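Local coordinates for protein putative secreted endoglycosylceramidase (Rhodococcus hoagii, PDB 6JYZ) that probably hydrolyses O-glycosidic bonds, acting as an endogalactosylceramidase of glycoside hydrolase family 5, at residues 424-438 against 459-473. Numbering follows the deposited sequence.
Sequences FRGDGSGRIEAWYPG and GGWRLIGEAAGEYSV. With EDO (1,2-ethanediol), chain F; IPA (isopropyl alcohol), chain C.
With CG of Y471 held between its backbone N and carbonyl carbon (chi1 65°), the phenol folds back over G426, whose N lies 3.6 Å above one face of the ring. I432 covers the opposite face: CG1 sits anti to the carbonyl carbon, and CD1 reaches the ring as a CH-pi contact, 3.6 Å from Y471 CD1. G426 belongs under this phenol, since a CB there would collide with the tyrosine OH. At Y471 an alanine would probably open a gap between G426 and I432 and leave the carbonyl of P414, which accepts a hydrogen bond from the phenol OH, without its mate. V473 CB makes a second CH-pi contact, 3.7 Å from F424 CZ over the ring face. On the side of the sheet bearing R462, its bent chain sets NH2 3.1 Å from E433 OE1, a salt bridge with carboxylate and guanidinium nearly coplanar (4°); R38 takes OE2. The strands run antiparallel (158° between 431-437 and 460-467), with reciprocal backbone hydrogen bonds at every second pair from F424-V473 to Y436-W461, among them A467 N to G430 O at 2.9 Å, continuing through the corners at 429-430 and 468-470, where both chains fold together from one sheet into the other. The apolar side chains of I432, L463, Y471 and V473 therefore lie between two layers, as in a beta-sandwich. Strands 409-414 and 452-457 flank the pair 431-437/460-467, while 416-420 and 444-447 border 423-428/471-475.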
loop_
_atom_site.group_PDB
_atom_site.type_symbol
_atom_site.label_atom_id
_atom_site.label_comp_id
_atom_site.label_asym_id
_atom_site.label_seq_id
_atom_site.Cartn_x
_atom_site.Cartn_y
_atom_site.Cartn_z
ATOM N N PHE A 424 8.082 -7.488 22.879
ATOM C CA PHE A 424 7.197 -8.495 22.304
ATOM C C PHE A 424 7.387 -9.841 22.940
ATOM O O PHE A 424 8.434 -10.043 23.627
ATOM C CB PHE A 424 7.333 -8.618 20.757
ATOM C CG PHE A 424 8.764 -8.942 20.314
ATOM C CD1 PHE A 424 9.727 -7.980 20.128
ATOM C CD2 PHE A 424 9.070 -10.273 20.090
ATOM C CE1 PHE A 424 11.014 -8.332 19.724
ATOM C CE2 PHE A 424 10.367 -10.620 19.678
ATOM C CZ PHE A 424 11.323 -9.679 19.513
ATOM N N ARG A 425 6.441 -10.717 22.789
ATOM C CA ARG A 425 6.499 -12.023 23.417
ATOM C C ARG A 425 5.756 -13.028 22.599
ATOM O O ARG A 425 4.903 -12.638 21.738
ATOM C CB ARG A 425 6.055 -12.041 24.870
ATOM C CG ARG A 425 4.600 -11.761 25.105
ATOM C CD ARG A 425 4.269 -11.790 26.641
ATOM N NE ARG A 425 4.987 -10.737 27.336
ATOM C CZ ARG A 425 6.016 -10.932 28.185
ATOM N NH1 ARG A 425 6.426 -12.119 28.547
ATOM N NH2 ARG A 425 6.710 -9.891 28.585
ATOM N N GLY A 426 5.993 -14.300 22.796
ATOM C CA GLY A 426 5.311 -15.327 22.054
ATOM C C GLY A 426 5.618 -16.695 22.601
ATOM O O GLY A 426 6.199 -16.827 23.724
ATOM N N ASP A 427 5.149 -17.693 21.927
ATOM C CA ASP A 427 5.392 -19.084 22.301
ATOM C C ASP A 427 5.551 -19.889 21.045
ATOM O O ASP A 427 4.514 -20.104 20.349
ATOM C CB ASP A 427 4.251 -19.587 23.199
ATOM C CG ASP A 427 4.478 -20.975 23.759
ATOM O OD1 ASP A 427 5.348 -21.653 23.281
ATOM O OD2 ASP A 427 3.608 -21.394 24.600
ATOM N N GLY A 428 6.779 -20.275 20.719
ATOM C CA GLY A 428 6.973 -21.006 19.483
ATOM C C GLY A 428 8.445 -21.333 19.307
ATOM O O GLY A 428 9.295 -20.944 20.132
ATOM N N SER A 429 8.726 -22.010 18.202
ATOM C CA SER A 429 10.080 -22.493 17.915
ATOM C C SER A 429 10.575 -21.883 16.630
ATOM O O SER A 429 9.884 -21.999 15.620
ATOM C CB SER A 429 10.178 -24.039 17.893
ATOM O OG SER A 429 9.861 -24.514 19.201
ATOM N N GLY A 430 11.725 -21.238 16.651
ATOM C CA GLY A 430 12.327 -20.729 15.420
ATOM C C GLY A 430 13.104 -19.451 15.701
ATOM O O GLY A 430 13.298 -19.044 16.852
ATOM N N ARG A 431 13.551 -18.828 14.638
ATOM C CA ARG A 431 14.419 -17.668 14.735
ATOM C C ARG A 431 13.637 -16.361 14.848
ATOM O O ARG A 431 12.786 -16.029 13.993
ATOM C CB ARG A 431 15.309 -17.592 13.490
ATOM C CG ARG A 431 16.280 -16.427 13.499
ATOM C CD ARG A 431 17.072 -16.380 12.192
ATOM N NE ARG A 431 17.867 -17.589 12.108
ATOM C CZ ARG A 431 19.191 -17.608 12.176
ATOM N NH1 ARG A 431 19.870 -16.485 12.334
ATOM N NH2 ARG A 431 19.836 -18.754 12.082
ATOM N N ILE A 432 13.887 -15.622 15.889
ATOM C CA ILE A 432 13.354 -14.272 16.039
ATOM C C ILE A 432 14.194 -13.310 15.245
ATOM O O ILE A 432 15.450 -13.357 15.341
ATOM C CB ILE A 432 13.423 -13.874 17.526
ATOM C CG1 ILE A 432 12.461 -14.739 18.340
ATOM C CG2 ILE A 432 13.083 -12.400 17.714
ATOM C CD1 ILE A 432 12.782 -14.788 19.852
ATOM N N GLU A 433 13.586 -12.365 14.511
ATOM C CA GLU A 433 14.288 -11.277 13.889
ATOM C C GLU A 433 13.605 -9.978 14.220
ATOM O O GLU A 433 12.371 -9.868 13.980
ATOM C CB GLU A 433 14.304 -11.433 12.384
ATOM C CG GLU A 433 15.093 -12.664 11.974
ATOM C CD GLU A 433 15.168 -12.886 10.460
ATOM O OE1 GLU A 433 15.422 -11.911 9.706
ATOM O OE2 GLU A 433 15.104 -14.051 10.061
ATOM N N ALA A 434 14.280 -9.007 14.789
ATOM C CA ALA A 434 13.641 -7.770 15.217
ATOM C C ALA A 434 14.477 -6.567 14.837
ATOM O O ALA A 434 15.731 -6.667 14.708
ATOM C CB ALA A 434 13.300 -7.797 16.676
ATOM N N TRP A 435 13.835 -5.407 14.715
ATOM C CA TRP A 435 14.468 -4.124 14.432
ATOM C C TRP A 435 14.385 -3.200 15.634
ATOM O O TRP A 435 13.353 -3.120 16.290
ATOM C CB TRP A 435 13.660 -3.471 13.278
ATOM C CG TRP A 435 13.878 -2.000 13.124
ATOM C CD1 TRP A 435 13.038 -0.983 13.518
ATOM C CD2 TRP A 435 15.039 -1.298 12.587
ATOM N NE1 TRP A 435 13.565 0.259 13.256
ATOM C CE2 TRP A 435 14.810 0.088 12.701
ATOM C CE3 TRP A 435 16.220 -1.765 11.967
ATOM C CZ2 TRP A 435 15.720 1.022 12.167
ATOM C CZ3 TRP A 435 17.110 -0.817 11.450
ATOM C CH2 TRP A 435 16.851 0.549 11.555
ATOM N N TYR A 436 15.464 -2.417 15.823
ATOM C CA TYR A 436 15.475 -1.345 16.807
ATOM C C TYR A 436 16.126 -0.120 16.178
ATOM O O TYR A 436 17.213 -0.264 15.612
ATOM C CB TYR A 436 16.283 -1.709 18.078
ATOM C CG TYR A 436 15.739 -2.905 18.804
ATOM C CD1 TYR A 436 16.064 -4.192 18.403
ATOM C CD2 TYR A 436 14.844 -2.717 19.828
ATOM C CE1 TYR A 436 15.454 -5.293 18.957
ATOM C CE2 TYR A 436 14.245 -3.827 20.433
ATOM C CZ TYR A 436 14.544 -5.093 19.986
ATOM O OH TYR A 436 13.910 -6.186 20.519
ATOM N N PRO A 437 15.550 1.079 16.237
ATOM C CA PRO A 437 16.172 2.252 15.617
ATOM C C PRO A 437 17.222 2.877 16.527
ATOM O O PRO A 437 17.144 2.761 17.756
ATOM C CB PRO A 437 14.985 3.252 15.491
ATOM C CG PRO A 437 14.075 2.887 16.673
ATOM C CD PRO A 437 14.220 1.372 16.792
ATOM N N GLY A 438 18.093 3.637 15.876
ATOM C CA GLY A 438 18.931 4.610 16.587
ATOM C C GLY A 438 20.336 4.098 16.808
ATOM O O GLY A 438 20.646 2.907 16.762
ATOM N N GLY A 459 21.225 2.875 10.449
ATOM C CA GLY A 459 20.090 3.499 11.099
ATOM C C GLY A 459 19.575 2.810 12.417
ATOM O O GLY A 459 18.649 3.300 13.032
ATOM N N GLY A 460 20.171 1.721 12.793
ATOM C CA GLY A 460 19.656 1.024 13.960
ATOM C C GLY A 460 20.393 -0.253 14.159
ATOM O O GLY A 460 21.606 -0.334 13.958
ATOM N N TRP A 461 19.631 -1.278 14.570
ATOM C CA TRP A 461 20.127 -2.534 15.032
ATOM C C TRP A 461 19.193 -3.640 14.607
ATOM O O TRP A 461 17.968 -3.452 14.614
ATOM C CB TRP A 461 20.225 -2.591 16.554
ATOM C CG TRP A 461 21.091 -1.506 17.094
ATOM C CD1 TRP A 461 20.769 -0.194 17.270
ATOM C CD2 TRP A 461 22.444 -1.699 17.521
ATOM N NE1 TRP A 461 21.874 0.471 17.736
ATOM C CE2 TRP A 461 22.875 -0.423 17.958
ATOM C CE3 TRP A 461 23.302 -2.801 17.610
ATOM C CZ2 TRP A 461 24.187 -0.223 18.412
ATOM C CZ3 TRP A 461 24.579 -2.620 18.118
ATOM C CH2 TRP A 461 24.989 -1.340 18.514
ATOM N N ARG A 462 19.757 -4.790 14.256
ATOM C CA ARG A 462 18.965 -6.000 14.003
ATOM C C ARG A 462 19.273 -7.006 15.063
ATOM O O ARG A 462 20.472 -7.284 15.374
ATOM C CB ARG A 462 19.278 -6.551 12.620
ATOM C CG ARG A 462 18.664 -5.707 11.517
ATOM C CD ARG A 462 17.124 -5.994 11.384
ATOM N NE ARG A 462 16.884 -7.371 10.981
ATOM C CZ ARG A 462 16.867 -7.812 9.753
ATOM N NH1 ARG A 462 17.089 -6.959 8.782
ATOM N NH2 ARG A 462 16.645 -9.103 9.561
ATOM N N LEU A 463 18.273 -7.632 15.668
ATOM C CA LEU A 463 18.373 -8.674 16.631
ATOM C C LEU A 463 18.025 -9.993 15.980
ATOM O O LEU A 463 17.009 -10.096 15.246
ATOM C CB LEU A 463 17.446 -8.358 17.806
ATOM C CG LEU A 463 17.220 -9.533 18.732
ATOM C CD1 LEU A 463 18.362 -9.754 19.696
ATOM C CD2 LEU A 463 15.944 -9.293 19.559
ATOM N N ILE A 464 18.788 -11.021 16.289
ATOM C CA ILE A 464 18.435 -12.392 16.006
ATOM C C ILE A 464 18.583 -13.215 17.240
ATOM O O ILE A 464 19.359 -12.901 18.149
ATOM C CB ILE A 464 19.274 -12.959 14.845
ATOM C CG1 ILE A 464 19.192 -12.125 13.569
ATOM C CG2 ILE A 464 18.959 -14.411 14.562
ATOM C CD1 ILE A 464 17.989 -12.346 12.733
ATOM N N GLY A 465 17.816 -14.267 17.365
ATOM C CA GLY A 465 17.961 -15.231 18.418
ATOM C C GLY A 465 17.029 -16.401 18.217
ATOM O O GLY A 465 16.209 -16.361 17.281
ATOM N N GLU A 466 17.155 -17.474 18.948
ATOM C CA GLU A 466 16.366 -18.672 18.745
ATOM C C GLU A 466 15.443 -18.928 19.918
ATOM O O GLU A 466 15.890 -18.995 21.069
ATOM C CB GLU A 466 17.294 -19.909 18.651
ATOM C CG GLU A 466 16.602 -21.138 18.058
ATOM C CD GLU A 466 16.167 -21.126 16.588
ATOM O OE1 GLU A 466 16.598 -20.228 15.841
ATOM O OE2 GLU A 466 15.389 -22.038 16.185
ATOM N N ALA A 467 14.155 -19.189 19.616
ATOM C CA ALA A 467 13.150 -19.515 20.610
ATOM C C ALA A 467 12.804 -20.986 20.484
ATOM O O ALA A 467 12.871 -21.541 19.375
ATOM C CB ALA A 467 11.904 -18.644 20.368
ATOM N N ALA A 468 12.321 -21.568 21.584
ATOM C CA ALA A 468 11.892 -22.962 21.608
ATOM C C ALA A 468 10.831 -23.147 22.671
ATOM O O ALA A 468 10.843 -24.045 23.498
ATOM C CB ALA A 468 13.110 -23.838 21.839
ATOM N N GLY A 469 9.826 -22.275 22.690
ATOM C CA GLY A 469 8.790 -22.279 23.717
ATOM C C GLY A 469 8.390 -20.828 24.026
ATOM O O GLY A 469 8.506 -19.946 23.146
ATOM N N GLU A 470 7.959 -20.551 25.237
ATOM C CA GLU A 470 7.632 -19.192 25.622
ATOM C C GLU A 470 8.882 -18.343 25.544
ATOM O O GLU A 470 9.962 -18.771 26.048
ATOM C CB GLU A 470 7.110 -19.128 27.050
ATOM C CG GLU A 470 5.706 -19.687 27.234
ATOM C CD GLU A 470 5.092 -19.344 28.600
ATOM O OE1 GLU A 470 5.824 -18.894 29.497
ATOM O OE2 GLU A 470 3.887 -19.561 28.732
ATOM N N TYR A 471 8.797 -17.105 25.134
ATOM C CA TYR A 471 9.902 -16.185 25.111
ATOM C C TYR A 471 9.453 -14.745 25.195
ATOM O O TYR A 471 8.266 -14.469 24.901
ATOM C CB TYR A 471 10.772 -16.368 23.864
ATOM C CG TYR A 471 10.009 -16.032 22.583
ATOM C CD1 TYR A 471 9.987 -14.713 22.089
ATOM C CD2 TYR A 471 9.261 -16.993 21.944
ATOM C CE1 TYR A 471 9.171 -14.399 20.993
ATOM C CE2 TYR A 471 8.473 -16.697 20.818
ATOM C CZ TYR A 471 8.430 -15.393 20.399
ATOM O OH TYR A 471 7.657 -15.120 19.260
ATOM N N SER A 472 10.325 -13.848 25.537
ATOM C CA SER A 472 10.000 -12.440 25.458
ATOM C C SER A 472 11.266 -11.676 25.209
ATOM O O SER A 472 12.384 -12.087 25.586
ATOM C CB SER A 472 9.247 -11.937 26.657
ATOM O OG SER A 472 10.115 -12.084 27.836
ATOM N N VAL A 473 11.151 -10.520 24.589
ATOM C CA VAL A 473 12.244 -9.603 24.353
ATOM C C VAL A 473 11.739 -8.233 24.717
ATOM O O VAL A 473 10.850 -7.682 24.000
ATOM C CB VAL A 473 12.791 -9.608 22.902
ATOM C CG1 VAL A 473 13.948 -8.647 22.813
ATOM C CG2 VAL A 473 13.139 -11.004 22.465
HETATM C C1 EDO F . 4.325 -7.345 25.436
HETATM O O1 EDO F . 3.816 -8.558 25.984
HETATM C C2 EDO F . 5.627 -7.107 26.054
HETATM O O2 EDO F . 5.708 -7.349 27.449
HETATM C C1 IPA C . 10.759 -10.799 7.901
HETATM C C2 IPA C . 12.137 -11.459 8.007
HETATM C C3 IPA C . 12.744 -11.832 6.694
HETATM O O2 IPA C . 13.071 -10.544 8.594
HETATM O O HOH W 1 8.991 -13.358 29.589
HETATM O O HOH W 2 2.432 -19.863 26.474
HETATM O O HOH W 3 12.129 -5.555 22.469
HETATM O O HOH W 4 22.801 2.245 14.594
#